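Local structure of phosphopantetheine attachment site family protein (Acinetobacter baumannii, 4HKG) at residues 11-23 and 38-52. The protein probably serves as a free-standing type II peptidyl carrier protein, carrying intermediates of a non-ribosomal peptide pathway on a phosphopantetheine arm. Sequence-based numbering, arbitrary orientation. Where two conformers were deposited one is given.
Sequences SAIIRTLVAKEMR and YGLDSIVALSVSGDL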
loop_
_atom_site.group_PDB
_atom_site.type_symbol
_atom_site.label_atom_id
_atom_site.label_comp_id
_atom_site.label_asym_id
_atom_site.label_seq_id
_atom_site.Cartn_x
_atom_site.Cartn_y
_atom_site.Cartn_z
ATOM N N SER A 11 6.053 3.064 -3.385
ATOM C CA SER A 11 5.917 3.451 -1.993
ATOM C C SER A 11 5.179 4.794 -1.870
ATOM O O SER A 11 4.297 4.945 -1.022
ATOM C CB SER A 11 7.285 3.505 -1.311
ATOM O OG SER A 11 7.142 3.805 0.066
ATOM N N ALA A 12 5.519 5.759 -2.720
ATOM C CA ALA A 12 4.841 7.057 -2.689
ATOM C C ALA A 12 3.353 6.911 -3.038
ATOM O O ALA A 12 2.487 7.530 -2.410
ATOM C CB ALA A 12 5.516 8.033 -3.633
ATOM N N ILE A 13 3.047 6.086 -4.035
ATOM C CA ILE A 13 1.653 5.850 -4.420
ATOM C C ILE A 13 0.873 5.178 -3.287
ATOM O O ILE A 13 -0.222 5.630 -2.920
ATOM C CB ILE A 13 1.569 5.052 -5.751
ATOM C CG1 ILE A 13 2.011 5.955 -6.906
ATOM C CG2 ILE A 13 0.168 4.446 -5.955
ATOM C CD1 ILE A 13 1.923 5.326 -8.272
ATOM N N ILE A 14 1.441 4.121 -2.714
ATOM C CA ILE A 14 0.771 3.400 -1.642
ATOM C C ILE A 14 0.574 4.302 -0.428
ATOM O O ILE A 14 -0.497 4.308 0.174
ATOM C CB ILE A 14 1.536 2.117 -1.275
ATOM C CG1 ILE A 14 1.505 1.123 -2.437
ATOM C CG2 ILE A 14 0.920 1.461 -0.048
ATOM C CD1 ILE A 14 2.543 0.017 -2.321
ATOM N N ARG A 15 1.589 5.078 -0.078
ATOM C CA ARG A 15 1.471 6.001 1.047
ATOM C C ARG A 15 0.339 7.002 0.832
ATOM O O ARG A 15 -0.405 7.324 1.764
ATOM C CB ARG A 15 2.805 6.716 1.267
ATOM C CG ARG A 15 2.910 7.554 2.528
ATOM C CD ARG A 15 4.307 8.186 2.585
ATOM N NE ARG A 15 4.681 8.677 3.907
ATOM C CZ ARG A 15 5.899 9.098 4.219
ATOM N NH1 ARG A 15 6.859 9.070 3.302
ATOM N NH2 ARG A 15 6.167 9.531 5.440
ATOM N N THR A 16 0.204 7.479 -0.398
ATOM C CA THR A 16 -0.869 8.395 -0.741
ATOM C C THR A 16 -2.231 7.729 -0.577
ATOM O O THR A 16 -3.156 8.308 0.004
ATOM C CB THR A 16 -0.703 8.913 -2.188
ATOM O OG1 THR A 16 0.549 9.603 -2.306
ATOM C CG2 THR A 16 -1.843 9.853 -2.560
ATOM N N LEU A 17 -2.361 6.508 -1.084
ATOM C CA LEU A 17 -3.612 5.771 -0.949
ATOM C C LEU A 17 -3.968 5.530 0.518
ATOM O O LEU A 17 -5.121 5.735 0.931
ATOM C CB LEU A 17 -3.543 4.422 -1.668
ATOM C CG LEU A 17 -3.412 4.448 -3.188
ATOM C CD1 LEU A 17 -3.191 3.035 -3.699
ATOM C CD2 LEU A 17 -4.645 5.055 -3.822
ATOM N N VAL A 18 -2.996 5.080 1.300
ATOM C CA VAL A 18 -3.229 4.786 2.704
ATOM C C VAL A 18 -3.619 6.051 3.467
ATOM O O VAL A 18 -4.590 6.052 4.228
ATOM C CB VAL A 18 -1.994 4.090 3.322
ATOM C CG1 VAL A 18 -2.093 4.041 4.835
ATOM C CG2 VAL A 18 -1.821 2.691 2.728
ATOM N N ALA A 19 -2.884 7.137 3.255
ATOM C CA ALA A 19 -3.160 8.396 3.942
ATOM C C ALA A 19 -4.556 8.920 3.608
ATOM O O ALA A 19 -5.272 9.401 4.491
ATOM C CB ALA A 19 -2.101 9.429 3.599
ATOM N N LYS A 20 -4.950 8.827 2.343
ATOM C CA LYS A 20 -6.274 9.278 1.937
ATOM C C LYS A 20 -7.368 8.461 2.626
ATOM O O LYS A 20 -8.379 9.018 3.068
ATOM C CB LYS A 20 -6.418 9.221 0.414
ATOM C CG LYS A 20 -5.672 10.331 -0.340
ATOM C CD LYS A 20 -6.524 11.584 -0.528
ATOM C CE LYS A 20 -5.770 12.661 -1.309
ATOM N NZ LYS A 20 -6.703 13.688 -1.859
ATOM N N GLU A 21 -7.172 7.149 2.725
ATOM C CA GLU A 21 -8.139 6.292 3.404
ATOM C C GLU A 21 -8.184 6.557 4.909
ATOM O O GLU A 21 -9.252 6.517 5.524
ATOM C CB GLU A 21 -7.819 4.824 3.149
ATOM C CG GLU A 21 -8.382 4.304 1.850
ATOM C CD GLU A 21 -9.893 4.225 1.901
ATOM O OE1 GLU A 21 -10.587 5.093 1.330
ATOM O OE2 GLU A 21 -10.404 3.277 2.532
ATOM N N MET A 22 -7.034 6.831 5.508
ATOM C CA MET A 22 -6.961 7.035 6.952
ATOM C C MET A 22 -7.297 8.472 7.346
ATOM O O MET A 22 -7.407 8.790 8.528
ATOM C CB MET A 22 -5.583 6.632 7.486
ATOM C CG MET A 22 -5.223 5.158 7.249
ATOM S SD MET A 22 -6.464 3.958 7.801
ATOM C CE MET A 22 -6.414 4.223 9.574
ATOM N N ARG A 23 -7.459 9.336 6.340
ATOM C CA ARG A 23 -7.791 10.758 6.525
ATOM C C ARG A 23 -6.725 11.517 7.318
ATOM O O ARG A 23 -7.046 12.333 8.189
ATOM C CB ARG A 23 -9.192 10.945 7.132
ATOM C CG ARG A 23 -10.286 10.211 6.366
ATOM C CD ARG A 23 -11.671 10.624 6.833
ATOM N NE ARG A 23 -12.699 9.641 6.493
ATOM C CZ ARG A 23 -13.431 9.663 5.384
ATOM N NH1 ARG A 23 -14.340 8.721 5.172
ATOM N NH2 ARG A 23 -13.254 10.622 4.483
ATOM N N TYR A 38 -1.232 1.588 12.993
ATOM C CA TYR A 38 -1.865 2.904 12.887
ATOM C C TYR A 38 -3.325 2.827 12.439
ATOM O O TYR A 38 -3.875 3.782 11.879
ATOM C CB TYR A 38 -1.054 3.916 12.066
ATOM C CG TYR A 38 -0.602 3.500 10.678
ATOM C CD1 TYR A 38 -1.388 3.741 9.562
ATOM C CD2 TYR A 38 0.645 2.924 10.482
ATOM C CE1 TYR A 38 -0.956 3.391 8.291
ATOM C CE2 TYR A 38 1.086 2.569 9.214
ATOM C CZ TYR A 38 0.281 2.807 8.125
ATOM O OH TYR A 38 0.700 2.483 6.862
ATOM N N GLY A 39 -3.948 1.686 12.703
ATOM C CA GLY A 39 -5.397 1.591 12.651
ATOM C C GLY A 39 -6.002 1.097 11.355
ATOM O O GLY A 39 -7.225 1.042 11.240
ATOM N N LEU A 40 -5.177 0.737 10.383
ATOM C CA LEU A 40 -5.697 0.296 9.102
ATOM C C LEU A 40 -6.486 -1.002 9.268
ATOM O O LEU A 40 -6.027 -1.925 9.942
ATOM C CB LEU A 40 -4.552 0.132 8.111
ATOM C CG LEU A 40 -4.943 -0.115 6.658
ATOM C CD1 LEU A 40 -3.992 0.605 5.701
ATOM C CD2 LEU A 40 -4.987 -1.598 6.343
ATOM N N ASP A 41 -7.670 -1.066 8.661
ATOM C CA ASP A 41 -8.572 -2.209 8.816
ATOM C C ASP A 41 -8.880 -2.877 7.475
ATOM O O ASP A 41 -8.304 -2.524 6.437
ATOM C CB ASP A 41 -9.855 -1.816 9.569
ATOM C CG ASP A 41 -10.738 -0.840 8.799
ATOM O OD1 ASP A 41 -10.468 -0.547 7.620
ATOM O OD2 ASP A 41 -11.729 -0.359 9.390
ATOM N N SER A 42 -9.778 -3.859 7.500
ATOM C CA SER A 42 -10.043 -4.673 6.320
ATOM C C SER A 42 -10.719 -3.891 5.204
ATOM O O SER A 42 -10.435 -4.120 4.027
ATOM C CB SER A 42 -10.881 -5.900 6.690
ATOM O OG SER A 42 -10.172 -6.729 7.605
ATOM N N ILE A 43 -11.631 -2.990 5.566
ATOM C CA ILE A 43 -12.275 -2.128 4.581
ATOM C C ILE A 43 -11.226 -1.295 3.851
ATOM O O ILE A 43 -11.240 -1.189 2.620
ATOM C CB ILE A 43 -13.341 -1.225 5.243
ATOM C CG1 ILE A 43 -14.553 -2.064 5.653
ATOM C CG2 ILE A 43 -13.769 -0.097 4.313
ATOM C CD1 ILE A 43 -15.627 -1.284 6.382
ATOM N N VAL A 44 -10.288 -0.737 4.606
ATOM C CA VAL A 44 -9.209 0.032 4.006
ATOM C C VAL A 44 -8.300 -0.861 3.164
ATOM O O VAL A 44 -7.879 -0.474 2.067
ATOM C CB VAL A 44 -8.411 0.826 5.064
ATOM C CG1 VAL A 44 -7.205 1.495 4.431
ATOM C CG2 VAL A 44 -9.301 1.864 5.717
ATOM N N ALA A 45 -7.974 -2.053 3.653
ATOM C CA ALA A 45 -7.132 -2.953 2.874
ATOM C C ALA A 45 -7.782 -3.288 1.528
ATOM O O ALA A 45 -7.099 -3.338 0.499
ATOM C CB ALA A 45 -6.817 -4.225 3.653
ATOM N N LEU A 46 -9.088 -3.516 1.533
ATOM C CA LEU A 46 -9.817 -3.758 0.295
ATOM C C LEU A 46 -9.792 -2.532 -0.637
ATOM O O LEU A 46 -9.597 -2.661 -1.859
ATOM C CB LEU A 46 -11.251 -4.180 0.616
ATOM C CG LEU A 46 -12.188 -4.341 -0.580
ATOM C CD1 LEU A 46 -11.655 -5.403 -1.536
ATOM C CD2 LEU A 46 -13.602 -4.678 -0.121
ATOM N N SER A 47 -9.978 -1.347 -0.069
ATOM C CA SER A 47 -9.893 -0.106 -0.844
ATOM C C SER A 47 -8.524 0.062 -1.498
ATOM O O SER A 47 -8.423 0.328 -2.702
ATOM C CB SER A 47 -10.191 1.100 0.054
ATOM O OG SER A 47 -9.897 2.324 -0.612
ATOM N N VAL A 48 -7.471 -0.074 -0.704
ATOM C CA VAL A 48 -6.116 0.128 -1.191
ATOM C C VAL A 48 -5.720 -0.905 -2.241
ATOM O O VAL A 48 -5.196 -0.553 -3.301
ATOM C CB VAL A 48 -5.105 0.139 -0.017
ATOM C CG1 VAL A 48 -3.668 0.146 -0.531
ATOM C CG2 VAL A 48 -5.364 1.337 0.891
ATOM N N SER A 49 -5.967 -2.180 -1.960
ATOM C CA SER A 49 -5.618 -3.211 -2.924
ATOM C C SER A 49 -6.419 -3.067 -4.218
ATOM O O SER A 49 -5.867 -3.228 -5.309
ATOM C CB SER A 49 -5.761 -4.609 -2.313
ATOM O OG SER A 49 -7.087 -4.880 -1.880
ATOM N N GLY A 50 -7.706 -2.744 -4.100
ATOM C CA GLY A 50 -8.543 -2.546 -5.270
ATOM C C GLY A 50 -8.083 -1.373 -6.120
ATOM O O GLY A 50 -8.082 -1.432 -7.352
ATOM N N ASP A 51 -7.694 -0.288 -5.456
ATOM C CA ASP A 51 -7.164 0.870 -6.164
ATOM C C ASP A 51 -5.849 0.528 -6.863
ATOM O O ASP A 51 -5.613 0.941 -8.004
ATOM C CB ASP A 51 -6.990 2.061 -5.214
ATOM C CG ASP A 51 -8.310 2.749 -4.883
ATOM O OD1 ASP A 51 -9.345 2.409 -5.493
ATOM O OD2 ASP A 51 -8.309 3.664 -4.033
ATOM N N LEU A 52 -5.002 -0.251 -6.194
ATOM C CA LEU A 52 -3.765 -0.702 -6.816
ATOM C C LEU A 52 -4.038 -1.587 -8.032
ATOM O O LEU A 52 -3.290 -1.540 -9.012
ATOM C CB LEU A 52 -2.861 -1.407 -5.803
ATOM C CG LEU A 52 -2.196 -0.480 -4.782
ATOM C CD1 LEU A 52 -1.546 -1.308 -3.671
ATOM C CD2 LEU A 52 -1.185 0.459 -5.434
#
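In the carrier-protein helical bundle, helix 7-22 pairs with helix 42-56, which starts at the serine of the G39-L40-D41-S42 motif, and here L17, E21 and M22 pack against V44, V48 and L52. The pair illustrates how splayed antiparallel helices share an apolar layer, L17 and V18 against V48 and L52, with E21 and S47 at its margin: the axes of 11-22 and 42-52 run at 141° and approach to 9.8 Å. At one end L17 CD1 lies 3.7 Å from L52 CD2, while the other methyl of L17 leans on D51. I14 CG1 meets both methyls of L52, the side chains crossing at about a right angle. V18 divides its methyls: CG2 faces V48, whereas CG1 comes 3.7 Å from Y38 CE1, in the plane of the ring and at its edge. E21 slides past V44 with E21 CB 3.6 Å from V44 CG1; its chain, bent at chi2 (-69°), then brings the carboxylate beside S47 OG, though the angles are too poor for a hydrogen bond. In one of its two conformers M22 bends twice, tentatively placing CE against the backbone of Y38 and G39. D41 caps the second helix through V44 N to D41 OD1 (3.0 Å, 165°); S42 is probably the serine that takes the phosphopantetheine arm, as in related carrier proteins. Beyond the pair, I14 and Y38 reach helix 71-82 at L78 and I71, and L52 touches L60 of the loop after helix 42-56.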